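Local coordinates for uncharacterized protein (Bacteroides ovatus, PDB 3P02), which is of unknown function but combines a DUF4973 region of the E-set clan with a BT_3044-like C-terminal region, at residues 37-42 with 107-112. Residues are numbered along the deposited sequence; the frame is centred on the assembly and turned at random. Where two conformers were deposited one is given.
Sequences YTYNLP and LPIEFS
Thr38 sits alongside Glu110 and Pro108 on one face of an antiparallel strand pair. With OG1 anti to the carbonyl carbon (chi1 -62°), the hydroxyl oxygen lies 3.3 Å from Glu110 CG, against the aliphatic part of that side chain, while Thr38 CG2 reaches Pro108 CB at 3.8 Å. Asn40, two residues along Thr38's own strand, crosses the same proline, its ND2 3.6 Å from Pro108 CB. An alanine in place of Thr38 would take away OG1 and CG2, which would probably leave Glu110 CG without the hydroxyl beside it and Pro108 CB with Asn40 ND2 as its main neighbour from the facing strand.

The other face is mostly hydrocarbon and aromatic. Ile109 CD1 lies 3.8 Å from Leu41 CB and also stands at the edge of the Tyr39 ring, near CD2. Tyr39 CB, in turn, meets the rim of the Phe111 ring in its plane, 3.9 Å from CE2, and Ile109 CG2, from Phe111's own strand, lies over one face of that ring, offset toward its rim.

Between the two faces, the backbones of Tyr37, Tyr39 and Leu41 pair with those of Phe111, Ile109 and Leu107 through reciprocal N-H...O bonds; Ile109 N to Tyr39 O (2.8 Å) is nearly straight at 175°. Between these pairs, Thr38 CA makes a C-H...O contact with Ile109 O at 3.4 Å.

Strands 25-30, 122-130 and 146-154 of a second sheet pack on the Ile109 face, Ile109 touching Leu124, Leu126 and Leu149, in a beta-sandwich arrangement consistent with the E-set clan. Six backbone bonds thus fix the register, while the side chains largely separate by chemistry: hydrocarbon and aromatic rings, tyrosine hydroxyls included, on the face toward the second sheet; hydroxyl, amide and carboxylate around Pro108 on the reverse.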
ATOM      1  N   TYR A  37      -2.892  10.665   8.623  1.00 17.69           N
ATOM      2  CA  TYR A  37      -3.851  11.109   7.627  1.00 16.83           C
ATOM      3  C   TYR A  37      -5.267  10.894   8.158  1.00 19.93           C
ATOM      4  O   TYR A  37      -5.562   9.820   8.707  1.00 18.03           O
ATOM      5  CB  TYR A  37      -3.664  10.350   6.303  1.00 17.96           C
ATOM      6  CG  TYR A  37      -4.619  10.772   5.207  1.00 20.07           C
ATOM      7  CD1 TYR A  37      -4.547  12.044   4.640  1.00 23.04           C
ATOM      8  CD2 TYR A  37      -5.566   9.888   4.703  1.00 21.83           C
ATOM      9  CE1 TYR A  37      -5.423  12.441   3.630  1.00 25.53           C
ATOM     10  CE2 TYR A  37      -6.449  10.272   3.687  1.00 23.60           C
ATOM     11  CZ  TYR A  37      -6.362  11.548   3.146  1.00 35.18           C
ATOM     12  OH  TYR A  37      -7.238  11.958   2.164  1.00 40.71           O
ATOM     13  N   THR A  38      -6.142  11.881   7.964  1.00 17.55           N
ATOM     14  CA  THR A  38      -7.564  11.734   8.290  1.00 18.13           C
ATOM     15  C   THR A  38      -8.301  11.450   7.000  1.00 19.56           C
ATOM     16  O   THR A  38      -8.282  12.271   6.085  1.00 20.37           O
ATOM     17  CB  THR A  38      -8.142  12.935   9.012  1.00 24.71           C
ATOM     18  OG1 THR A  38      -7.449  13.085  10.241  1.00 25.44           O
ATOM     19  CG2 THR A  38      -9.658  12.769   9.279  1.00 21.22           C
ATOM     20  N   TYR A  39      -8.927  10.290   6.922  1.00 14.15           N
ATOM     21  CA  TYR A  39      -9.715   9.892   5.768  1.00 12.76           C
ATOM     22  C   TYR A  39     -11.191  10.169   6.065  1.00 15.59           C
ATOM     23  O   TYR A  39     -11.698   9.737   7.108  1.00 15.23           O
ATOM     24  CB  TYR A  39      -9.498   8.425   5.452  1.00 14.19           C
ATOM     25  CG  TYR A  39     -10.407   7.921   4.359  1.00 16.52           C
ATOM     26  CD1 TYR A  39     -10.153   8.214   3.020  1.00 19.40           C
ATOM     27  CD2 TYR A  39     -11.491   7.103   4.654  1.00 17.43           C
ATOM     28  CE1 TYR A  39     -10.985   7.733   2.005  1.00 21.95           C
ATOM     29  CE2 TYR A  39     -12.333   6.627   3.651  1.00 17.92           C
ATOM     30  CZ  TYR A  39     -12.087   6.959   2.332  1.00 27.04           C
ATOM     31  OH  TYR A  39     -12.920   6.471   1.354  1.00 30.17           O
ATOM     32  N   ASN A  40     -11.890  10.858   5.143  1.00 12.86           N
ATOM     33  CA  ASN A  40     -13.312  11.162   5.364  1.00 12.07           C
ATOM     34  C   ASN A  40     -14.157  10.188   4.598  1.00 15.19           C
ATOM     35  O   ASN A  40     -14.194  10.233   3.375  1.00 15.98           O
ATOM     36  CB  ASN A  40     -13.624  12.608   4.945  1.00 15.96           C
ATOM     37  CG  ASN A  40     -12.861  13.555   5.800  1.00 27.46           C
ATOM     38  OD1 ASN A  40     -11.821  14.113   5.399  1.00 30.07           O
ATOM     39  ND2 ASN A  40     -13.241  13.591   7.046  1.00 16.64           N
ATOM     40  N   LEU A  41     -14.772   9.243   5.318  1.00 11.77           N
ATOM     41  CA  LEU A  41     -15.587   8.204   4.719  1.00 11.76           C
ATOM     42  C   LEU A  41     -17.034   8.733   4.535  1.00 14.11           C
ATOM     43  O   LEU A  41     -17.692   8.992   5.540  1.00 12.24           O
ATOM     44  CB  LEU A  41     -15.537   6.969   5.644  1.00 12.55           C
ATOM     45  CG  LEU A  41     -16.387   5.762   5.257  1.00 14.92           C
ATOM     46  CD1 LEU A  41     -16.127   5.306   3.827  1.00 14.95           C
ATOM     47  CD2 LEU A  41     -16.113   4.602   6.199  1.00 14.85           C
ATOM     48  N   PRO A  42     -17.533   8.879   3.275  1.00 11.39           N
ATOM     49  CA  PRO A  42     -18.883   9.435   3.070  1.00 11.58           C
ATOM     50  C   PRO A  42     -19.979   8.503   3.553  1.00 14.10           C
ATOM     51  O   PRO A  42     -19.936   7.293   3.286  1.00 12.18           O
ATOM     52  CB  PRO A  42     -18.978   9.647   1.546  1.00 13.40           C
ATOM     53  CG  PRO A  42     -17.550   9.695   1.066  1.00 16.72           C
ATOM     54  CD  PRO A  42     -16.834   8.694   1.988  1.00 12.91           C
ATOM     55  N   LEU A 107     -17.618  10.280   8.114  1.00 15.88           N
ATOM     56  CA  LEU A 107     -16.986   9.608   9.221  1.00 14.95           C
ATOM     57  C   LEU A 107     -15.498   9.879   9.109  1.00 16.47           C
ATOM     58  O   LEU A 107     -14.866   9.341   8.198  1.00 16.14           O
ATOM     59  CB  LEU A 107     -17.277   8.101   9.262  1.00 14.60           C
ATOM     60  CG  LEU A 107     -16.559   7.323  10.401  1.00 18.06           C
ATOM     61  CD1 LEU A 107     -16.993   7.815  11.777  1.00 17.91           C
ATOM     62  CD2 LEU A 107     -16.816   5.841  10.277  1.00 18.61           C
ATOM     63  N   PRO A 108     -14.934  10.740   9.964  1.00 14.57           N
ATOM     64  CA  PRO A 108     -13.481  10.985   9.863  1.00 13.80           C
ATOM     65  C   PRO A 108     -12.708   9.896  10.597  1.00 15.43           C
ATOM     66  O   PRO A 108     -12.925   9.658  11.796  1.00 14.92           O
ATOM     67  CB  PRO A 108     -13.287  12.371  10.477  1.00 15.64           C
ATOM     68  CG  PRO A 108     -14.564  12.626  11.337  1.00 20.61           C
ATOM     69  CD  PRO A 108     -15.560  11.517  11.062  1.00 16.21           C
ATOM     70  N   ILE A 109     -11.815   9.214   9.859  1.00 12.70           N
ATOM     71  CA  ILE A 109     -10.969   8.175  10.433  1.00 11.97           C
ATOM     72  C   ILE A 109      -9.542   8.687  10.459  1.00 15.16           C
ATOM     73  O   ILE A 109      -8.954   8.891   9.392  1.00 12.92           O
ATOM     74  CB  ILE A 109     -11.066   6.823   9.685  1.00 13.92           C
ATOM     75  CG1 ILE A 109     -12.545   6.352   9.602  1.00 15.34           C
ATOM     76  CG2 ILE A 109     -10.181   5.767  10.382  1.00 14.51           C
ATOM     77  CD1 ILE A 109     -12.979   5.924   8.310  1.00 21.25           C
ATOM     78  N   GLU A 110      -8.981   8.863  11.670  1.00 13.51           N
ATOM     79  CA  GLU A 110      -7.605   9.326  11.802  1.00 12.49           C
ATOM     80  C   GLU A 110      -6.673   8.139  11.807  1.00 15.53           C
ATOM     81  O   GLU A 110      -6.725   7.322  12.725  1.00 16.44           O
ATOM     82  CB  GLU A 110      -7.426  10.156  13.074  1.00 13.98           C
ATOM     83  CG  GLU A 110      -8.173  11.488  13.007  1.00 27.26           C
ATOM     84  CD  GLU A 110      -8.011  12.428  14.190  1.00 49.14           C
ATOM     85  OE1 GLU A 110      -7.364  12.034  15.188  1.00 40.69           O
ATOM     86  OE2 GLU A 110      -8.530  13.567  14.115  1.00 45.12           O
ATOM     87  N   PHE A 111      -5.885   7.991  10.755  1.00 11.48           N
ATOM     88  CA  PHE A 111      -4.882   6.933  10.700  1.00 10.07           C
ATOM     89  C   PHE A 111      -3.562   7.453  11.260  1.00 14.09           C
ATOM     90  O   PHE A 111      -3.162   8.585  10.930  1.00 16.29           O
ATOM     91  CB  PHE A 111      -4.674   6.478   9.254  1.00 10.46           C
ATOM     92  CG  PHE A 111      -5.856   5.685   8.735  1.00 11.04           C
ATOM     93  CD1 PHE A 111      -6.015   4.344   9.077  1.00 13.60           C
ATOM     94  CD2 PHE A 111      -6.837   6.293   7.959  1.00 12.85           C
ATOM     95  CE1 PHE A 111      -7.078   3.597   8.573  1.00 12.70           C
ATOM     96  CE2 PHE A 111      -7.919   5.549   7.474  1.00 14.36           C
ATOM     97  CZ  PHE A 111      -8.039   4.211   7.801  1.00 12.74           C
ATOM     98  N   SER A 112      -2.883   6.627  12.073  1.00 11.29           N
ATOM     99  CA  SER A 112      -1.566   6.932  12.657  0.50 10.42           C
ATOM    100  C   SER A 112      -0.742   5.689  12.448  1.00 13.19           C
ATOM    101  O   SER A 112      -0.839   4.743  13.228  1.00 12.60           O
ATOM    102  CB  SER A 112      -1.708   7.297  14.133  0.50 11.52           C
ATOM    103  OG  SER A 112      -2.467   8.485  14.281  0.50 11.07           O
TER